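SCARECROW-LIKE protein 7 (Oryza sativa Japonica Group, PDB 5HYZ) is a probable GRAS-family transcription factor that binds DNA in vitro and takes part in plant development and resistance to abiotic stress. Local coordinates at residues 209-214 with 223-228; 237-242 with 316-321. All coordinates share one frame; numbering follows the deposited sequence.

How the contacts relate
Both contacts belong to the Rossmann-like part of the GRAS domain, the piece of the protein present in this crystal, and their centres lie about 9 Å apart. They come in series along the chain. Contact 1 joins the loop after strand 202-208 to helix 220-231; the chain then enters strand 236-242, against which the much later helix 311-320 packs in contact 2. Leu209 N donates a probable hydrogen bond to Gly240 O, and Tyr212 N one to Glu241 OE2, while the Arg223 guanidinium makes a cation-pi contact with Trp320. Loop, strand and two helices thus share one core, linking the predicted PFYRE and SAW regions.

Contact 1 (209-214 with 223-228); sequences LQLYHL and RRVLRL
Leu211 O accepts a 2.9 Å hydrogen bond from Leu214 N, closing a turn that sends both leucine side chains toward helix 220-231. The turn lies in the link of a beta-alpha-beta crossover, in which the chain leaves strand 202-208, runs through helix 220-231 and returns to the same sheet as the parallel strand 236-242. Leu211 and Leu214 are the first two leucines of a predicted LXXLL motif, and here they pack against their own domain.

On the helix, Val225 receives both of them on a single methyl. Its chi1 of 82° places CG1 between the backbone N and the carbonyl carbon, facing the turn. Leu211 CD1 presses on Val225 CG1 at 3.5 Å, a tight carbon pair, with the two side chains slanting across each other. Leu214 brings its CD1 to Val225 CG1 at 3.7 Å from another direction and nearly at right angles to the valine, also coming within 4.1 Å of Val225 CB. The two leucine CD1 atoms themselves stand 4.2 Å apart, so that Val225 CG1 fits against both at once.

The other branch of Leu211 serves a different partner. Its chi1 of -146° lies well off a staggered value, and the side chain forks so that CD2 reaches Leu226 while CD1 stays on the valine. Leu211 also touches Trp314 of helix 311-320 and Leu239 of strand 236-242, which makes it a junction between two helices and the sheet. Leu226, extended through its second torsion, holds its CD2 methyl 3.9 Å from Leu211 CD2.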
loop_
_atom_site.group_PDB
_atom_site.type_symbol
_atom_site.label_atom_id
_atom_site.label_comp_id
_atom_site.label_asym_id
_atom_site.label_seq_id
_atom_site.Cartn_x
_atom_site.Cartn_y
_atom_site.Cartn_z
ATOM N N LEU A 209 3.635 6.047 -18.253
ATOM C CA LEU A 209 4.249 7.377 -18.072
ATOM C C LEU A 209 5.568 7.478 -18.849
ATOM O O LEU A 209 6.616 7.810 -18.288
ATOM C CB LEU A 209 4.467 7.658 -16.590
ATOM C CG LEU A 209 3.177 7.618 -15.750
ATOM C CD1 LEU A 209 3.456 8.013 -14.280
ATOM C CD2 LEU A 209 2.096 8.538 -16.397
ATOM N N GLN A 210 5.521 7.152 -20.130
ATOM C CA GLN A 210 6.743 7.063 -20.893
ATOM C C GLN A 210 6.563 7.743 -22.231
ATOM O O GLN A 210 7.438 8.484 -22.676
ATOM C CB GLN A 210 7.114 5.593 -21.113
ATOM C CG GLN A 210 8.296 5.400 -22.140
ATOM C CD GLN A 210 9.534 5.974 -21.603
ATOM O OE1 GLN A 210 9.735 5.998 -20.397
ATOM N NE2 GLN A 210 10.381 6.503 -22.490
ATOM N N LEU A 211 5.434 7.477 -22.898
ATOM C CA LEU A 211 5.302 7.842 -24.287
ATOM C C LEU A 211 5.235 9.346 -24.433
ATOM O O LEU A 211 5.638 9.891 -25.483
ATOM C CB LEU A 211 4.058 7.171 -24.869
ATOM C CG LEU A 211 3.977 6.692 -26.278
ATOM C CD1 LEU A 211 5.304 5.940 -26.654
ATOM C CD2 LEU A 211 2.682 5.846 -26.449
ATOM N N TYR A 212 4.796 10.047 -23.370
ATOM C CA TYR A 212 4.689 11.507 -23.544
ATOM C C TYR A 212 6.080 12.127 -23.821
ATOM O O TYR A 212 6.195 13.198 -24.424
ATOM C CB TYR A 212 4.089 12.164 -22.328
ATOM C CG TYR A 212 5.005 12.204 -21.100
ATOM C CD1 TYR A 212 5.098 11.110 -20.226
ATOM C CD2 TYR A 212 5.744 13.366 -20.799
ATOM C CE1 TYR A 212 5.931 11.176 -19.088
ATOM C CE2 TYR A 212 6.552 13.433 -19.671
ATOM C CZ TYR A 212 6.658 12.339 -18.830
ATOM O OH TYR A 212 7.465 12.424 -17.703
ATOM N N HIS A 213 7.122 11.467 -23.341
ATOM C CA HIS A 213 8.504 11.963 -23.597
ATOM C C HIS A 213 8.818 12.074 -25.085
ATOM O O HIS A 213 9.687 12.862 -25.475
ATOM C CB HIS A 213 9.576 11.057 -22.988
ATOM C CG HIS A 213 9.613 11.080 -21.506
ATOM N ND1 HIS A 213 9.956 12.196 -20.784
ATOM C CD2 HIS A 213 9.336 10.112 -20.607
ATOM C CE1 HIS A 213 9.919 11.906 -19.495
ATOM N NE2 HIS A 213 9.519 10.658 -19.363
ATOM N N LEU A 214 8.132 11.304 -25.910
ATOM C CA LEU A 214 8.403 11.274 -27.361
ATOM C C LEU A 214 7.546 12.244 -28.149
ATOM O O LEU A 214 7.750 12.416 -29.350
ATOM C CB LEU A 214 8.199 9.858 -27.911
ATOM C CG LEU A 214 9.111 8.807 -27.323
ATOM C CD1 LEU A 214 8.954 7.501 -28.103
ATOM C CD2 LEU A 214 10.572 9.254 -27.231
ATOM N N ARG A 223 5.465 7.864 -33.342
ATOM C CA ARG A 223 5.062 6.951 -34.400
ATOM C C ARG A 223 5.973 5.763 -34.558
ATOM O O ARG A 223 5.493 4.642 -34.765
ATOM C CB ARG A 223 4.994 7.682 -35.746
ATOM C CG ARG A 223 4.718 6.742 -36.884
ATOM C CD ARG A 223 4.181 7.505 -38.050
ATOM N NE ARG A 223 3.350 8.642 -37.623
ATOM C CZ ARG A 223 2.016 8.659 -37.632
ATOM N NH1 ARG A 223 1.321 7.578 -38.040
ATOM N NH2 ARG A 223 1.384 9.767 -37.245
ATOM N N ARG A 224 7.278 6.000 -34.479
ATOM C CA ARG A 224 8.256 4.958 -34.744
ATOM C C ARG A 224 8.102 3.916 -33.652
ATOM O O ARG A 224 8.099 2.711 -33.964
ATOM C CB ARG A 224 9.714 5.495 -34.792
ATOM C CG ARG A 224 10.785 4.425 -35.186
ATOM C CD ARG A 224 12.211 4.995 -35.256
ATOM N NE ARG A 224 13.200 4.010 -35.743
ATOM C CZ ARG A 224 13.584 2.913 -35.065
ATOM N NH1 ARG A 224 13.086 2.617 -33.832
ATOM N NH2 ARG A 224 14.485 2.093 -35.621
ATOM N N VAL A 225 7.948 4.360 -32.379
ATOM C CA VAL A 225 7.875 3.324 -31.341
ATOM C C VAL A 225 6.487 2.606 -31.323
ATOM O O VAL A 225 6.431 1.428 -31.005
ATOM C CB VAL A 225 8.231 3.888 -29.918
ATOM C CG1 VAL A 225 7.102 4.566 -29.264
ATOM C CG2 VAL A 225 8.604 2.714 -28.958
ATOM N N LEU A 226 5.396 3.289 -31.644
ATOM C CA LEU A 226 4.075 2.594 -31.752
ATOM C C LEU A 226 4.079 1.599 -32.899
ATOM O O LEU A 226 3.533 0.510 -32.786
ATOM C CB LEU A 226 2.920 3.571 -31.922
ATOM C CG LEU A 226 2.659 4.405 -30.678
ATOM C CD1 LEU A 226 1.519 5.411 -30.903
ATOM C CD2 LEU A 226 2.321 3.477 -29.471
ATOM N N ARG A 227 4.734 1.935 -34.017
ATOM C CA ARG A 227 4.869 0.933 -35.084
ATOM C C ARG A 227 5.718 -0.229 -34.671
ATOM O O ARG A 227 5.440 -1.380 -35.004
ATOM C CB ARG A 227 5.464 1.596 -36.360
ATOM C CG ARG A 227 4.425 2.506 -37.036
ATOM C CD ARG A 227 5.140 3.212 -38.214
ATOM N NE ARG A 227 4.217 3.927 -39.084
ATOM C CZ ARG A 227 4.628 4.562 -40.199
ATOM N NH1 ARG A 227 5.940 4.576 -40.522
ATOM N NH2 ARG A 227 3.752 5.199 -40.991
ATOM N N LEU A 228 6.759 0.060 -33.919
ATOM C CA LEU A 228 7.601 -0.975 -33.406
ATOM C C LEU A 228 6.800 -1.897 -32.481
ATOM O O LEU A 228 6.878 -3.101 -32.572
ATOM C CB LEU A 228 8.772 -0.336 -32.682
ATOM C CG LEU A 228 9.769 -1.201 -31.989
ATOM C CD1 LEU A 228 10.467 -2.104 -33.036
ATOM C CD2 LEU A 228 10.822 -0.323 -31.305
#

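Contact 2 (237-242 with 316-321); sequences VTLGEY and TLMEWC
Met318, a selenomethionine in this crystal, projects from its helix toward Leu239 and Val237 on the strand. Its CB points at the sheet but remains 6.0 Å from Leu239 CD2, so the first meeting across the contact is made one atom further out, where CG lies 4.5 Å from the same methyl. Leu239 extends that methyl outward from the strand: CG is anti to the backbone N (chi1 178°), and CD2 carries on in the same direction. The SE atom passes beside Leu239 CD2, also at 4.5 Å, and Leu226 of helix 220-231 packs against the methionine. This is a helix lying over the face of the mixed sheet in a Rossmann-type fold; strand 236-242 runs parallel to 202-208 on one edge and antiparallel to 366-374 on the other, and Trp374 of the latter touches Met318 too. Three successive turns of the same sense, near -60° each, curl the side chain along the strand, and its CE ends 4.3 Å from Val237 CG1. Val237 and Leu239, two residues apart, present the same face of the strand, whereas Thr238 between them turns away and hydrogen-bonds through OG1 to Asn206 OD1.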
loop_
_atom_site.group_PDB
_atom_site.type_symbol
_atom_site.label_atom_id
_atom_site.label_comp_id
_atom_site.label_asym_id
_atom_site.label_seq_id
_atom_site.Cartn_x
_atom_site.Cartn_y
_atom_site.Cartn_z
ATOM N N VAL A 237 -1.532 -3.725 -25.607
ATOM C CA VAL A 237 -0.626 -2.641 -25.328
ATOM C C VAL A 237 -1.287 -1.788 -24.281
ATOM O O VAL A 237 -2.449 -1.335 -24.461
ATOM C CB VAL A 237 -0.379 -1.771 -26.588
ATOM C CG1 VAL A 237 0.543 -0.565 -26.217
ATOM C CG2 VAL A 237 0.260 -2.608 -27.727
ATOM N N THR A 238 -0.607 -1.580 -23.164
ATOM C CA THR A 238 -1.181 -0.767 -22.121
ATOM C C THR A 238 -0.531 0.587 -22.095
ATOM O O THR A 238 0.685 0.722 -22.299
ATOM C CB THR A 238 -1.039 -1.442 -20.726
ATOM O OG1 THR A 238 0.287 -1.969 -20.607
ATOM C CG2 THR A 238 -1.970 -2.640 -20.671
ATOM N N LEU A 239 -1.369 1.603 -21.885
ATOM C CA LEU A 239 -0.922 2.974 -21.940
ATOM C C LEU A 239 -1.315 3.673 -20.657
ATOM O O LEU A 239 -2.523 3.678 -20.289
ATOM C CB LEU A 239 -1.553 3.712 -23.138
ATOM C CG LEU A 239 -1.195 5.196 -23.296
ATOM C CD1 LEU A 239 0.285 5.330 -23.641
ATOM C CD2 LEU A 239 -2.041 5.762 -24.493
ATOM N N GLY A 240 -0.363 4.276 -19.965
ATOM C CA GLY A 240 -0.735 5.080 -18.810
ATOM C C GLY A 240 -0.147 6.463 -18.983
ATOM O O GLY A 240 1.058 6.595 -19.168
ATOM N N GLU A 241 -0.953 7.525 -18.893
ATOM C CA GLU A 241 -0.468 8.835 -19.298
ATOM C C GLU A 241 -1.058 9.912 -18.393
ATOM O O GLU A 241 -2.117 9.730 -17.811
ATOM C CB GLU A 241 -0.814 9.109 -20.766
ATOM C CG GLU A 241 0.281 8.697 -21.794
ATOM C CD GLU A 241 1.624 9.374 -21.491
ATOM O OE1 GLU A 241 1.587 10.484 -20.934
ATOM O OE2 GLU A 241 2.700 8.794 -21.748
ATOM N N TYR A 242 -0.346 11.017 -18.272
ATOM C CA TYR A 242 -0.867 12.209 -17.571
ATOM C C TYR A 242 -2.007 12.830 -18.370
ATOM O O TYR A 242 -1.900 13.006 -19.594
ATOM C CB TYR A 242 0.256 13.231 -17.390
ATOM C CG TYR A 242 1.444 12.692 -16.596
ATOM C CD1 TYR A 242 1.325 12.423 -15.245
ATOM C CD2 TYR A 242 2.675 12.459 -17.217
ATOM C CE1 TYR A 242 2.417 11.944 -14.482
ATOM C CE2 TYR A 242 3.778 11.984 -16.479
ATOM C CZ TYR A 242 3.639 11.745 -15.111
ATOM O OH TYR A 242 4.716 11.280 -14.399
ATOM N N THR A 316 -6.407 9.320 -30.827
ATOM C CA THR A 316 -6.185 9.615 -32.266
ATOM C C THR A 316 -4.867 8.988 -32.716
ATOM O O THR A 316 -4.771 8.351 -33.773
ATOM C CB THR A 316 -6.170 11.098 -32.530
ATOM O OG1 THR A 316 -7.476 11.622 -32.246
ATOM C CG2 THR A 316 -5.846 11.418 -34.051
ATOM N N LEU A 317 -3.852 9.116 -31.874
ATOM C CA LEU A 317 -2.528 8.593 -32.285
ATOM C C LEU A 317 -2.507 7.064 -32.343
ATOM O O LEU A 317 -2.017 6.438 -33.273
ATOM C CB LEU A 317 -1.492 9.083 -31.291
ATOM C CG LEU A 317 -0.914 10.449 -31.485
ATOM C CD1 LEU A 317 -0.263 10.876 -30.169
ATOM C CD2 LEU A 317 0.149 10.246 -32.556
HETATM N N MSE A 318 -3.098 6.427 -31.337
HETATM C CA MSE A 318 -3.120 4.965 -31.308
HETATM C C MSE A 318 -3.882 4.427 -32.533
HETATM O O MSE A 318 -3.453 3.483 -33.144
HETATM C CB MSE A 318 -3.810 4.432 -30.025
HETATM C CG MSE A 318 -3.144 4.825 -28.713
HETATM SE SE MSE A 318 -1.241 4.144 -28.662
HETATM C CE MSE A 318 -1.692 2.277 -28.597
ATOM N N GLU A 319 -5.016 5.058 -32.877
ATOM C CA GLU A 319 -5.825 4.556 -33.993
ATOM C C GLU A 319 -5.119 4.837 -35.306
ATOM O O GLU A 319 -5.193 4.067 -36.256
ATOM C CB GLU A 319 -7.197 5.207 -33.982
ATOM C CG GLU A 319 -7.978 4.670 -32.705
ATOM C CD GLU A 319 -9.435 5.110 -32.613
ATOM O OE1 GLU A 319 -9.787 6.164 -33.159
ATOM O OE2 GLU A 319 -10.187 4.426 -31.884
ATOM N N TRP A 320 -4.431 5.937 -35.323
ATOM C CA TRP A 320 -3.629 6.290 -36.518
ATOM C C TRP A 320 -2.564 5.206 -36.766
ATOM O O TRP A 320 -2.254 4.884 -37.903
ATOM C CB TRP A 320 -3.018 7.671 -36.312
ATOM C CG TRP A 320 -2.463 8.314 -37.608
ATOM C CD1 TRP A 320 -2.434 7.747 -38.848
ATOM C CD2 TRP A 320 -1.949 9.628 -37.753
ATOM N NE1 TRP A 320 -1.876 8.620 -39.758
ATOM C CE2 TRP A 320 -1.582 9.792 -39.107
ATOM C CE3 TRP A 320 -1.769 10.704 -36.863
ATOM C CZ2 TRP A 320 -1.026 10.988 -39.604
ATOM C CZ3 TRP A 320 -1.221 11.884 -37.341
ATOM C CH2 TRP A 320 -0.848 12.018 -38.706
ATOM N N CYS A 321 -2.057 4.590 -35.685
ATOM C CA CYS A 321 -1.030 3.572 -35.794
ATOM C C CYS A 321 -1.621 2.188 -35.882
ATOM O O CYS A 321 -0.905 1.207 -35.851
ATOM C CB CYS A 321 -0.037 3.705 -34.606
ATOM S SG CYS A 321 0.931 5.247 -34.743
#